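Local coordinates for protein peroxisomal acyl-coenzyme A oxidase 1 (Arabidopsis thaliana, PDB 1W07) that catalyses the FAD-dependent desaturation of long- and medium-chain acyl-CoAs to 2-trans-enoyl-CoAs in peroxisomal beta-oxidation, passing electrons to oxygen to give hydrogen peroxide, at residues B[495-498]-B[499-503]; B[576-579]-B[580-583]; B[471-474]-B[475-478]; B[505-508]-B[509-512]; B[536-539]-B[540-543]. The protein carries 1 engineered substitution. All blocks are in the same frame, centred on the assembly; numbering follows the deposited sequence.

Contact 1 of 5, residues B[495-498]-B[499-503]; sequences AVTC and AKNLS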
loop_
_atom_site.group_PDB
_atom_site.type_symbol
_atom_site.label_atom_id
_atom_site.label_comp_id
_atom_site.label_asym_id
_atom_site.label_seq_id
_atom_site.Cartn_x
_atom_site.Cartn_y
_atom_site.Cartn_z
ATOM N N ALA B 495 4.856 -24.264 -15.531
ATOM C CA ALA B 495 6.255 -24.271 -15.954
ATOM C C ALA B 495 6.429 -24.999 -17.291
ATOM O O ALA B 495 7.117 -24.505 -18.190
ATOM C CB ALA B 495 7.110 -24.927 -14.900
ATOM N N VAL B 496 5.809 -26.169 -17.420
ATOM C CA VAL B 496 5.902 -26.938 -18.651
ATOM C C VAL B 496 5.312 -26.153 -19.818
ATOM O O VAL B 496 5.814 -26.212 -20.934
ATOM C CB VAL B 496 5.171 -28.290 -18.520
ATOM C CG1 VAL B 496 5.123 -28.989 -19.872
ATOM C CG2 VAL B 496 5.892 -29.157 -17.501
ATOM N N THR B 497 4.245 -25.413 -19.556
ATOM C CA THR B 497 3.612 -24.607 -20.587
ATOM C C THR B 497 4.560 -23.490 -21.038
ATOM O O THR B 497 4.687 -23.215 -22.240
ATOM C CB THR B 497 2.308 -24.003 -20.069
ATOM O OG1 THR B 497 1.399 -25.063 -19.765
ATOM C CG2 THR B 497 1.683 -23.086 -21.099
ATOM N N CYS B 498 5.229 -22.851 -20.076
ATOM C CA CYS B 498 6.171 -21.782 -20.393
ATOM C C CYS B 498 7.335 -22.322 -21.223
ATOM O O CYS B 498 7.815 -21.650 -22.127
ATOM C CB CYS B 498 6.713 -21.137 -19.106
ATOM S SG CYS B 498 5.620 -19.911 -18.336
ATOM N N ALA B 499 7.778 -23.533 -20.905
ATOM C CA ALA B 499 8.885 -24.149 -21.625
ATOM C C ALA B 499 8.490 -24.412 -23.083
ATOM O O ALA B 499 9.248 -24.108 -24.003
ATOM C CB ALA B 499 9.291 -25.441 -20.950
ATOM N N LYS B 500 7.302 -24.972 -23.285
ATOM C CA LYS B 500 6.831 -25.252 -24.631
ATOM C C LYS B 500 6.696 -23.966 -25.441
ATOM O O LYS B 500 7.128 -23.898 -26.594
ATOM C CB LYS B 500 5.485 -25.977 -24.585
ATOM C CG LYS B 500 5.564 -27.380 -24.000
ATOM C CD LYS B 500 4.195 -28.043 -23.886
ATOM C CE LYS B 500 4.320 -29.435 -23.277
ATOM N NZ LYS B 500 3.007 -29.999 -22.852
ATOM N N ASN B 501 6.088 -22.947 -24.844
ATOM C CA ASN B 501 5.912 -21.680 -25.541
ATOM C C ASN B 501 7.263 -21.044 -25.842
ATOM O O ASN B 501 7.404 -20.334 -26.835
ATOM C CB ASN B 501 5.040 -20.730 -24.723
ATOM C CG ASN B 501 3.607 -21.221 -24.626
ATOM O OD1 ASN B 501 3.054 -21.737 -25.602
ATOM N ND2 ASN B 501 2.995 -21.060 -23.465
ATOM N N LEU B 502 8.241 -21.305 -24.982
ATOM C CA LEU B 502 9.574 -20.766 -25.236
ATOM C C LEU B 502 10.165 -21.454 -26.458
ATOM O O LEU B 502 10.647 -20.789 -27.388
ATOM C CB LEU B 502 10.509 -21.022 -24.051
ATOM C CG LEU B 502 10.345 -20.247 -22.755
ATOM C CD1 LEU B 502 11.529 -20.592 -21.850
ATOM C CD2 LEU B 502 10.305 -18.745 -23.036
ATOM N N SER B 503 10.131 -22.788 -26.461
ATOM C CA SER B 503 10.683 -23.594 -27.548
ATOM C C SER B 503 10.215 -23.197 -28.956
ATOM O O SER B 503 10.851 -23.571 -29.932
ATOM C CB SER B 503 10.375 -25.086 -27.330
ATOM O OG SER B 503 9.020 -25.401 -27.638
#
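V496 and K500 stand one helical turn apart, and their side chains cross at a slant. The touching branch of the valine is CG1, which lies 3.5 Å from K500 CE. K500 reaches back along the helix because its CG is anti to the carbonyl carbon (chi1 -67°) and the rest of the chain is extended. The lysine methylenes also run past the valine carbonyl, with K500 CG 3.3 Å from V496 O. The lysine thus packs through its aliphatic part.

T497 and N501 form the next pair. They lie side by side and point the same way. T497 CG2 is anti to the backbone N and faces the amide, 3.4 Å from N501 ND2. The ND2 group also sits near T497 O, but the angle is too poor for a hydrogen bond. The polar ends of this pair are bound elsewhere: T497 OG1 to R493 O, and N501 OD1 to K504 NZ.

L502 CG comes within 3.0 Å of C498 O. The backbone bonds are those of a regular alpha helix, i to i+4. K500 N donates to V496 O at 3.0 Å, and N501 N donates to T497 O over the same distance. S503 OG donates back to K500 O at 2.6 Å.

The contact is part of helix 480-503. C498, A499 and L502 pack on M439 of helix 427-443. C498 also meets D518 and L519 of helix 516-538, and V496 meets L465 of a loop.

Contact 2 of 5, residues B[576-579]-B[580-583]; sequences CITP and KQAS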
loop_
_atom_site.group_PDB
_atom_site.type_symbol
_atom_site.label_atom_id
_atom_site.label_comp_id
_atom_site.label_asym_id
_atom_site.label_seq_id
_atom_site.Cartn_x
_atom_site.Cartn_y
_atom_site.Cartn_z
ATOM N N CYS B 576 -7.149 -31.015 -13.478
ATOM C CA CYS B 576 -6.960 -31.930 -12.357
ATOM C C CYS B 576 -7.933 -31.488 -11.254
ATOM O O CYS B 576 -8.176 -32.210 -10.292
ATOM C CB CYS B 576 -5.499 -31.857 -11.901
ATOM S SG CYS B 576 -4.971 -32.834 -10.453
ATOM N N ILE B 577 -8.493 -30.292 -11.428
ATOM C CA ILE B 577 -9.467 -29.714 -10.501
ATOM C C ILE B 577 -10.643 -29.201 -11.320
ATOM O O ILE B 577 -10.453 -28.499 -12.307
ATOM C CB ILE B 577 -8.870 -28.525 -9.711
ATOM C CG1 ILE B 577 -7.800 -29.024 -8.747
ATOM C CG2 ILE B 577 -9.965 -27.802 -8.935
ATOM C CD1 ILE B 577 -7.111 -27.924 -7.984
ATOM N N THR B 578 -11.857 -29.553 -10.908
ATOM C CA THR B 578 -13.055 -29.122 -11.619
ATOM C C THR B 578 -13.727 -27.960 -10.878
ATOM O O THR B 578 -13.450 -27.720 -9.699
ATOM C CB THR B 578 -14.063 -30.288 -11.750
ATOM O OG1 THR B 578 -15.025 -29.991 -12.767
ATOM C CG2 THR B 578 -14.794 -30.504 -10.447
ATOM N N PRO B 579 -14.597 -27.208 -11.563
ATOM C CA PRO B 579 -15.268 -26.086 -10.905
ATOM C C PRO B 579 -16.018 -26.509 -9.645
ATOM O O PRO B 579 -16.091 -25.759 -8.677
ATOM C CB PRO B 579 -16.201 -25.569 -11.989
ATOM C CG PRO B 579 -15.399 -25.786 -13.222
ATOM C CD PRO B 579 -14.825 -27.171 -13.018
ATOM N N LYS B 580 -16.573 -27.712 -9.661
ATOM C CA LYS B 580 -17.318 -28.217 -8.517
ATOM C C LYS B 580 -16.393 -28.468 -7.333
ATOM O O LYS B 580 -16.729 -28.164 -6.192
ATOM C CB LYS B 580 -18.047 -29.512 -8.891
ATOM C CG LYS B 580 -18.944 -30.040 -7.787
ATOM C CD LYS B 580 -19.464 -31.437 -8.114
ATOM C CE LYS B 580 -20.079 -32.089 -6.879
ATOM N NZ LYS B 580 -20.296 -33.557 -7.062
ATOM N N GLN B 581 -15.220 -29.027 -7.605
ATOM C CA GLN B 581 -14.278 -29.292 -6.532
ATOM C C GLN B 581 -13.726 -27.965 -6.017
ATOM O O GLN B 581 -13.316 -27.861 -4.857
ATOM C CB GLN B 581 -13.132 -30.175 -7.029
ATOM C CG GLN B 581 -13.583 -31.532 -7.570
ATOM C CD GLN B 581 -12.440 -32.315 -8.199
ATOM O OE1 GLN B 581 -11.651 -31.769 -8.971
ATOM N NE2 GLN B 581 -12.362 -33.603 -7.887
ATOM N N ALA B 582 -13.726 -26.951 -6.882
ATOM C CA ALA B 582 -13.226 -25.629 -6.525
ATOM C C ALA B 582 -14.211 -24.980 -5.569
ATOM O O ALA B 582 -13.820 -24.288 -4.632
ATOM C CB ALA B 582 -13.054 -24.772 -7.778
ATOM N N SER B 583 -15.493 -25.223 -5.816
ATOM C CA SER B 583 -16.552 -24.686 -4.983
ATOM C C SER B 583 -16.527 -25.380 -3.619
ATOM O O SER B 583 -16.916 -24.796 -2.608
ATOM C CB SER B 583 -17.905 -24.891 -5.670
ATOM O OG SER B 583 -18.913 -24.105 -5.062
HETATM O O HOH W 1 -17.488 -29.096 -12.018
#
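T578 and Q581 make the tight part of this contact, their side chains crossing at about a right angle. T578 CG2 lies between the backbone N and the carbonyl carbon, and this torsion presses the methyl against the glutamine stem, 3.3 Å from Q581 CG. The extended glutamine chain runs back to the backbone before the helix. Its OE1 accepts T578 N at 3.0 Å, with the donor tilted 22° from the amide plane. Q581 NE2, at the other end, donates to S469 O and V471 O. Bonds at both ends should fix the amide flip.

T578 is the N-cap residue of helix 579-596, but its side chain makes no capping bond. Q581, at N3, accepts the N-H of the cap residue, which is one half of a capping box; the T578 half is missing. P579 opens the first turn, where lacking an N-H costs no helical bond. A582 N donates to T578 O at 2.9 Å.

Contacts are looser on the other sides. I577 CG2 meets A582 CB at 4.5 Å, and I577 also packs on F571 and L572 of helix 568-572. The solvent side has a water that binds T578 OG1 at 2.7 Å and accepts a bond from K580 N at 2.9 Å. P579 packs on N575 of the second subunit, and C576 forms a disulfide with C467.

Contact 3 of 5, residues B[471-474]-B[475-478]; sequences VQKA and EDWL
D476 N donates to K473 O at 2.8 Å, and W477 N donates to A474 O at 2.9 Å. Both are i to i+3 bonds, as in a 3-10 segment. The D476 side chain turns back to the residues before it. Its OD1 forms a salt bridge with K473 NZ at 3.2 Å, met on the syn side and 24° out of the carboxylate plane. K473 bends at chi3 (93°) and chi4 to turn its ammonium back to the carboxylate. The other oxygen, D476 OD2, probably accepts Q472 N and K473 N, though its place is less sure. The nearby K473 ammonium would probably favour the ionised form of D476.

The apolar half is a CH-pi contact. V471 CG2 lies over one face of the indole, 4.0 Å from the centroid of the five-membered ring of W477.

Both segments lie in the loop between helices 461-464 and 480-503. W477 NE1 donates to Q581 O of helix 579-596, and its ring packs on L561 and L564 of helix 548-566 and on V482 and A486 of helix 480-503.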
loop_
_atom_site.group_PDB
_atom_site.type_symbol
_atom_site.label_atom_id
_atom_site.label_comp_id
_atom_site.label_asym_id
_atom_site.label_seq_id
_atom_site.Cartn_x
_atom_site.Cartn_y
_atom_site.Cartn_z
ATOM N N VAL B 471 -11.389 -35.290 -5.017
ATOM C CA VAL B 471 -12.266 -34.493 -4.166
ATOM C C VAL B 471 -13.738 -34.683 -4.522
ATOM O O VAL B 471 -14.146 -34.475 -5.666
ATOM C CB VAL B 471 -11.921 -32.994 -4.269
ATOM C CG1 VAL B 471 -12.959 -32.174 -3.541
ATOM C CG2 VAL B 471 -10.537 -32.739 -3.675
ATOM N N GLN B 472 -14.528 -35.087 -3.532
ATOM C CA GLN B 472 -15.959 -35.303 -3.721
ATOM C C GLN B 472 -16.721 -34.569 -2.631
ATOM O O GLN B 472 -17.934 -34.355 -2.737
ATOM C CB GLN B 472 -16.290 -36.802 -3.677
ATOM C CG GLN B 472 -15.698 -37.618 -4.824
ATOM C CD GLN B 472 -16.133 -39.076 -4.799
ATOM O OE1 GLN B 472 -17.328 -39.382 -4.775
ATOM N NE2 GLN B 472 -15.164 -39.984 -4.811
ATOM N N LYS B 473 -16.002 -34.188 -1.579
ATOM C CA LYS B 473 -16.597 -33.472 -0.449
ATOM C C LYS B 473 -15.623 -32.409 0.047
ATOM O O LYS B 473 -14.401 -32.583 -0.036
ATOM C CB LYS B 473 -16.915 -34.444 0.691
ATOM C CG LYS B 473 -15.686 -35.084 1.333
ATOM C CD LYS B 473 -16.047 -35.921 2.560
ATOM C CE LYS B 473 -16.264 -37.387 2.212
ATOM N NZ LYS B 473 -14.974 -38.061 1.870
ATOM N N ALA B 474 -16.169 -31.320 0.572
ATOM C CA ALA B 474 -15.362 -30.211 1.073
ATOM C C ALA B 474 -14.256 -30.698 1.993
ATOM O O ALA B 474 -13.114 -30.248 1.894
ATOM C CB ALA B 474 -16.249 -29.203 1.811
ATOM N N GLU B 475 -14.609 -31.629 2.875
ATOM C CA GLU B 475 -13.673 -32.194 3.837
ATOM C C GLU B 475 -12.422 -32.777 3.185
ATOM O O GLU B 475 -11.369 -32.864 3.818
ATOM C CB GLU B 475 -14.371 -33.283 4.672
ATOM C CG GLU B 475 -15.481 -32.799 5.618
ATOM C CD GLU B 475 -16.669 -32.175 4.901
ATOM O OE1 GLU B 475 -17.132 -32.748 3.895
ATOM O OE2 GLU B 475 -17.152 -31.110 5.351
ATOM N N ASP B 476 -12.530 -33.177 1.923
ATOM C CA ASP B 476 -11.381 -33.755 1.231
ATOM C C ASP B 476 -10.246 -32.751 1.031
ATOM O O ASP B 476 -9.092 -33.136 0.836
ATOM C CB ASP B 476 -11.803 -34.332 -0.126
ATOM C CG ASP B 476 -12.731 -35.526 0.009
ATOM O OD1 ASP B 476 -12.435 -36.423 0.833
ATOM O OD2 ASP B 476 -13.753 -35.580 -0.714
ATOM N N TRP B 477 -10.562 -31.462 1.084
ATOM C CA TRP B 477 -9.537 -30.444 0.901
ATOM C C TRP B 477 -8.678 -30.238 2.139
ATOM O O TRP B 477 -7.840 -29.346 2.166
ATOM C CB TRP B 477 -10.171 -29.121 0.465
ATOM C CG TRP B 477 -10.463 -29.080 -1.001
ATOM C CD1 TRP B 477 -11.692 -29.065 -1.598
ATOM C CD2 TRP B 477 -9.504 -29.040 -2.055
ATOM N NE1 TRP B 477 -11.560 -29.014 -2.965
ATOM C CE2 TRP B 477 -10.222 -29.005 -3.272
ATOM C CE3 TRP B 477 -8.104 -29.027 -2.093
ATOM C CZ2 TRP B 477 -9.582 -28.962 -4.516
ATOM C CZ3 TRP B 477 -7.472 -28.981 -3.329
ATOM C CH2 TRP B 477 -8.210 -28.951 -4.519
ATOM N N LEU B 478 -8.894 -31.062 3.167
ATOM C CA LEU B 478 -8.106 -30.970 4.399
ATOM C C LEU B 478 -7.049 -32.065 4.385
ATOM O O LEU B 478 -6.275 -32.221 5.328
ATOM C CB LEU B 478 -9.005 -31.110 5.636
ATOM C CG LEU B 478 -10.093 -30.040 5.804
ATOM C CD1 LEU B 478 -10.966 -30.365 7.030
ATOM C CD2 LEU B 478 -9.443 -28.644 5.915
#

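Contact 4 of 5, residues B[505-508]-B[509-512]; sequences FENQ and EQGF
N507 touches the first turn of helix 508-514 with nearly every atom of its side chain. CB lies 3.7 Å from Q510 CG and as near to Q510 CB. CG follows anti to the backbone N (chi1 -170°), which swings the amide over the start of the helix. OD1, at the tip, accepts E509 N at 3.0 Å, in the plane of the amide carbonyl. A weaker bond reaches the same oxygen from Q510 N at 3.3 Å. ND2 comes only loosely near Q510 CG. The two amides are stacked, their planes 23° apart.

N507 is thus the N-cap of the helix. Its backbone carbonyl takes part as well, since N507 O accepts G511 N at 3.0 Å.

The F505 ring lies with one face on G511, and G511 CA stands 3.5 Å from the ring centroid, 14° off the normal, in a CH-pi contact. G511 has no side chain, so the ring sits directly on the backbone. The side-chain amide of Q508 donates to L502 O and weakly to F505 O, tying the turn to helix 480-503.

The chemistry is that of a capped helix start. N-H groups that lack a carbonyl from a preceding turn are met by an asparagine oxygen, and the F505 face packs on the G511 backbone one residue further on.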
loop_
_atom_site.group_PDB
_atom_site.type_symbol
_atom_site.label_atom_id
_atom_site.label_comp_id
_atom_site.label_asym_id
_atom_site.label_seq_id
_atom_site.Cartn_x
_atom_site.Cartn_y
_atom_site.Cartn_z
ATOM N N PHE B 505 10.285 -20.285 -30.314
ATOM C CA PHE B 505 10.924 -19.024 -30.685
ATOM C C PHE B 505 12.295 -19.377 -31.242
ATOM O O PHE B 505 12.957 -20.289 -30.743
ATOM C CB PHE B 505 11.123 -18.111 -29.465
ATOM C CG PHE B 505 9.887 -17.360 -29.051
ATOM C CD1 PHE B 505 8.927 -17.957 -28.241
ATOM C CD2 PHE B 505 9.681 -16.053 -29.485
ATOM C CE1 PHE B 505 7.782 -17.268 -27.868
ATOM C CE2 PHE B 505 8.537 -15.352 -29.121
ATOM C CZ PHE B 505 7.583 -15.957 -28.311
ATOM N N GLU B 506 12.728 -18.658 -32.270
ATOM C CA GLU B 506 14.039 -18.910 -32.859
ATOM C C GLU B 506 15.118 -18.545 -31.845
ATOM O O GLU B 506 16.024 -19.333 -31.571
ATOM C CB GLU B 506 14.207 -18.086 -34.133
ATOM N N ASN B 507 15.010 -17.343 -31.288
ATOM C CA ASN B 507 15.960 -16.866 -30.290
ATOM C C ASN B 507 15.337 -17.099 -28.915
ATOM O O ASN B 507 14.350 -16.448 -28.556
ATOM C CB ASN B 507 16.226 -15.378 -30.485
ATOM C CG ASN B 507 17.379 -14.882 -29.643
ATOM O OD1 ASN B 507 17.496 -15.220 -28.465
ATOM N ND2 ASN B 507 18.234 -14.062 -30.241
ATOM N N GLN B 508 15.916 -18.028 -28.156
ATOM C CA GLN B 508 15.418 -18.377 -26.829
ATOM C C GLN B 508 15.350 -17.215 -25.842
ATOM O O GLN B 508 14.447 -17.170 -25.008
ATOM C CB GLN B 508 16.259 -19.510 -26.240
ATOM C CG GLN B 508 15.998 -20.834 -26.922
ATOM C CD GLN B 508 14.567 -21.301 -26.738
ATOM O OE1 GLN B 508 14.208 -21.838 -25.690
ATOM N NE2 GLN B 508 13.736 -21.083 -27.753
ATOM N N GLU B 509 16.297 -16.284 -25.931
ATOM C CA GLU B 509 16.294 -15.137 -25.038
ATOM C C GLU B 509 15.163 -14.188 -25.435
ATOM O O GLU B 509 14.569 -13.523 -24.581
ATOM C CB GLU B 509 17.638 -14.410 -25.088
ATOM C CG GLU B 509 17.833 -13.389 -23.968
ATOM C CD GLU B 509 17.525 -13.964 -22.590
ATOM O OE1 GLU B 509 17.961 -15.100 -22.301
ATOM O OE2 GLU B 509 16.862 -13.277 -21.784
ATOM N N GLN B 510 14.870 -14.116 -26.732
ATOM C CA GLN B 510 13.785 -13.264 -27.207
ATOM C C GLN B 510 12.472 -13.817 -26.674
ATOM O O GLN B 510 11.613 -13.065 -26.223
ATOM C CB GLN B 510 13.720 -13.231 -28.741
ATOM C CG GLN B 510 14.622 -12.192 -29.389
ATOM C CD GLN B 510 14.312 -11.971 -30.867
ATOM O OE1 GLN B 510 14.734 -10.979 -31.453
ATOM N NE2 GLN B 510 13.580 -12.905 -31.476
ATOM N N GLY B 511 12.310 -15.135 -26.745
ATOM C CA GLY B 511 11.092 -15.754 -26.251
ATOM C C GLY B 511 10.932 -15.541 -24.750
ATOM O O GLY B 511 9.829 -15.286 -24.260
ATOM N N PHE B 512 12.040 -15.652 -24.025
ATOM C CA PHE B 512 12.043 -15.474 -22.579
ATOM C C PHE B 512 11.536 -14.070 -22.241
ATOM O O PHE B 512 10.722 -13.904 -21.329
ATOM C CB PHE B 512 13.459 -15.651 -22.024
ATOM C CG PHE B 512 13.511 -15.820 -20.524
ATOM C CD1 PHE B 512 13.409 -17.083 -19.950
ATOM C CD2 PHE B 512 13.639 -14.716 -19.684
ATOM C CE1 PHE B 512 13.433 -17.250 -18.574
ATOM C CE2 PHE B 512 13.664 -14.868 -18.292
ATOM C CZ PHE B 512 13.561 -16.135 -17.734
#

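Contact 5 of 5, residues B[536-539]-B[540-543]; sequences IAKL and EQDI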
loop_
_atom_site.group_PDB
_atom_site.type_symbol
_atom_site.label_atom_id
_atom_site.label_comp_id
_atom_site.label_asym_id
_atom_site.label_seq_id
_atom_site.Cartn_x
_atom_site.Cartn_y
_atom_site.Cartn_z
ATOM N N ILE B 536 2.662 -27.954 5.779
ATOM C CA ILE B 536 2.131 -29.310 5.936
ATOM C C ILE B 536 3.185 -30.195 6.627
ATOM O O ILE B 536 2.853 -31.079 7.418
ATOM C CB ILE B 536 1.767 -29.926 4.555
ATOM C CG1 ILE B 536 0.594 -29.159 3.949
ATOM C CG2 ILE B 536 1.452 -31.416 4.698
ATOM C CD1 ILE B 536 0.162 -29.655 2.578
ATOM N N ALA B 537 4.457 -29.950 6.325
ATOM C CA ALA B 537 5.535 -30.724 6.929
ATOM C C ALA B 537 5.650 -30.369 8.405
ATOM O O ALA B 537 5.970 -31.216 9.241
ATOM C CB ALA B 537 6.855 -30.436 6.226
ATOM N N LYS B 538 5.388 -29.106 8.725
ATOM C CA LYS B 538 5.486 -28.649 10.100
ATOM C C LYS B 538 4.488 -29.377 10.980
ATOM O O LYS B 538 4.783 -29.688 12.137
ATOM C CB LYS B 538 5.230 -27.145 10.177
ATOM C CG LYS B 538 5.320 -26.574 11.591
ATOM C CD LYS B 538 6.730 -26.690 12.154
ATOM C CE LYS B 538 6.812 -26.110 13.561
ATOM N NZ LYS B 538 8.210 -26.129 14.075
ATOM N N LEU B 539 3.310 -29.645 10.426
ATOM C CA LEU B 539 2.246 -30.324 11.159
ATOM C C LEU B 539 2.557 -31.795 11.405
ATOM O O LEU B 539 1.880 -32.445 12.202
ATOM C CB LEU B 539 0.927 -30.217 10.394
ATOM C CG LEU B 539 0.421 -28.817 10.059
ATOM C CD1 LEU B 539 -0.864 -28.936 9.268
ATOM C CD2 LEU B 539 0.190 -28.024 11.328
ATOM N N GLU B 540 3.570 -32.314 10.717
ATOM C CA GLU B 540 3.951 -33.714 10.873
ATOM C C GLU B 540 4.867 -33.884 12.080
ATOM O O GLU B 540 5.140 -35.001 12.512
ATOM C CB GLU B 540 4.654 -34.218 9.612
ATOM C CG GLU B 540 3.883 -33.943 8.335
ATOM C CD GLU B 540 4.484 -34.634 7.127
ATOM O OE1 GLU B 540 5.728 -34.653 7.003
ATOM O OE2 GLU B 540 3.706 -35.143 6.293
ATOM N N GLN B 541 5.340 -32.764 12.613
ATOM C CA GLN B 541 6.225 -32.775 13.770
ATOM C C GLN B 541 5.408 -32.928 15.051
ATOM O O GLN B 541 4.177 -32.819 15.041
ATOM C CB GLN B 541 7.020 -31.472 13.838
ATOM C CG GLN B 541 8.066 -31.291 12.734
ATOM C CD GLN B 541 8.745 -29.931 12.799
ATOM O OE1 GLN B 541 8.740 -29.275 13.843
ATOM N NE2 GLN B 541 9.344 -29.509 11.690
ATOM N N ASP B 542 6.090 -33.196 16.160
ATOM C CA ASP B 542 5.413 -33.334 17.441
ATOM C C ASP B 542 5.290 -31.944 18.052
ATOM O O ASP B 542 6.286 -31.327 18.431
ATOM C CB ASP B 542 6.213 -34.247 18.365
ATOM N N ILE B 543 4.062 -31.444 18.132
ATOM C CA ILE B 543 3.810 -30.120 18.695
ATOM C C ILE B 543 2.871 -30.232 19.895
ATOM O O ILE B 543 1.678 -30.487 19.742
ATOM C CB ILE B 543 3.183 -29.187 17.632
ATOM C CG1 ILE B 543 4.006 -29.249 16.341
ATOM C CG2 ILE B 543 3.157 -27.754 18.144
ATOM C CD1 ILE B 543 3.260 -28.750 15.130
HETATM O O HOH W 2 10.476 -26.623 11.570
#
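Two torsions carry the K538 ammonium to Q541: chi1 at 180° sends CG away from the backbone N, and chi2 at 65° bends the chain. Q541 is extended beyond CG, and its amide meets the lysine end, the two chains crossing at a slant. K538 NZ donates to Q541 OE1 at 3.2 Å, tilted 34° from the amide plane, while K538 CD lies 3.7 Å from the same oxygen. A water accepts a bond from Q541 NE2 at 3.1 Å and a weak one from K538 NZ, bridging both. K538 NZ also forms a salt bridge with E349, so the ammonium has a charged partner as well as the amide.

The backbone makes a type I beta turn from K538 to Q541, where Q541 N donates to K538 O at 3.2 Å. One residue earlier, E540 N donates to A537 O at 3.0 Å. Both donors stand well above the carbonyl planes. The bonds are i to i+3, as in a turn.

E540 folds back along the helix through its methylenes, with E540 CG 3.2 Å from I536 O. I543 CD1 approaches K538 O at 3.5 Å.

The turn follows helix 516-538 and leads to helix 548-566. K549 NZ of the latter donates to L539 O and Q541 O. L539 packs on L552, N553 and C556 there, and I536 packs on P480 and L484 of helix 480-503.

In the fold
All five contacts are local. Contact 1 lies in the later part of helix 480-503, contacts 2 and 4 are helix starts, contact 5 is a turn following a helix, and contact 3 is a 3-10 turn in a loop. Contacts 1 to 4 are partly buried and contact 5 is at the surface. Contacts 2 and 3 touch and join the loop 471-478 to helix 579-596; contacts 1 and 4 touch and join helices 480-503 and 508-514. Contacts 3 and 4 lie about 42 Å apart, centre to centre. Their chemistry differs: aliphatic packing in contact 1, a glutamine bond in contact 2, a lysine-carboxylate salt bridge in contact 3, a side-chain cap in contact 4 and a lysine-amide bond in contact 5.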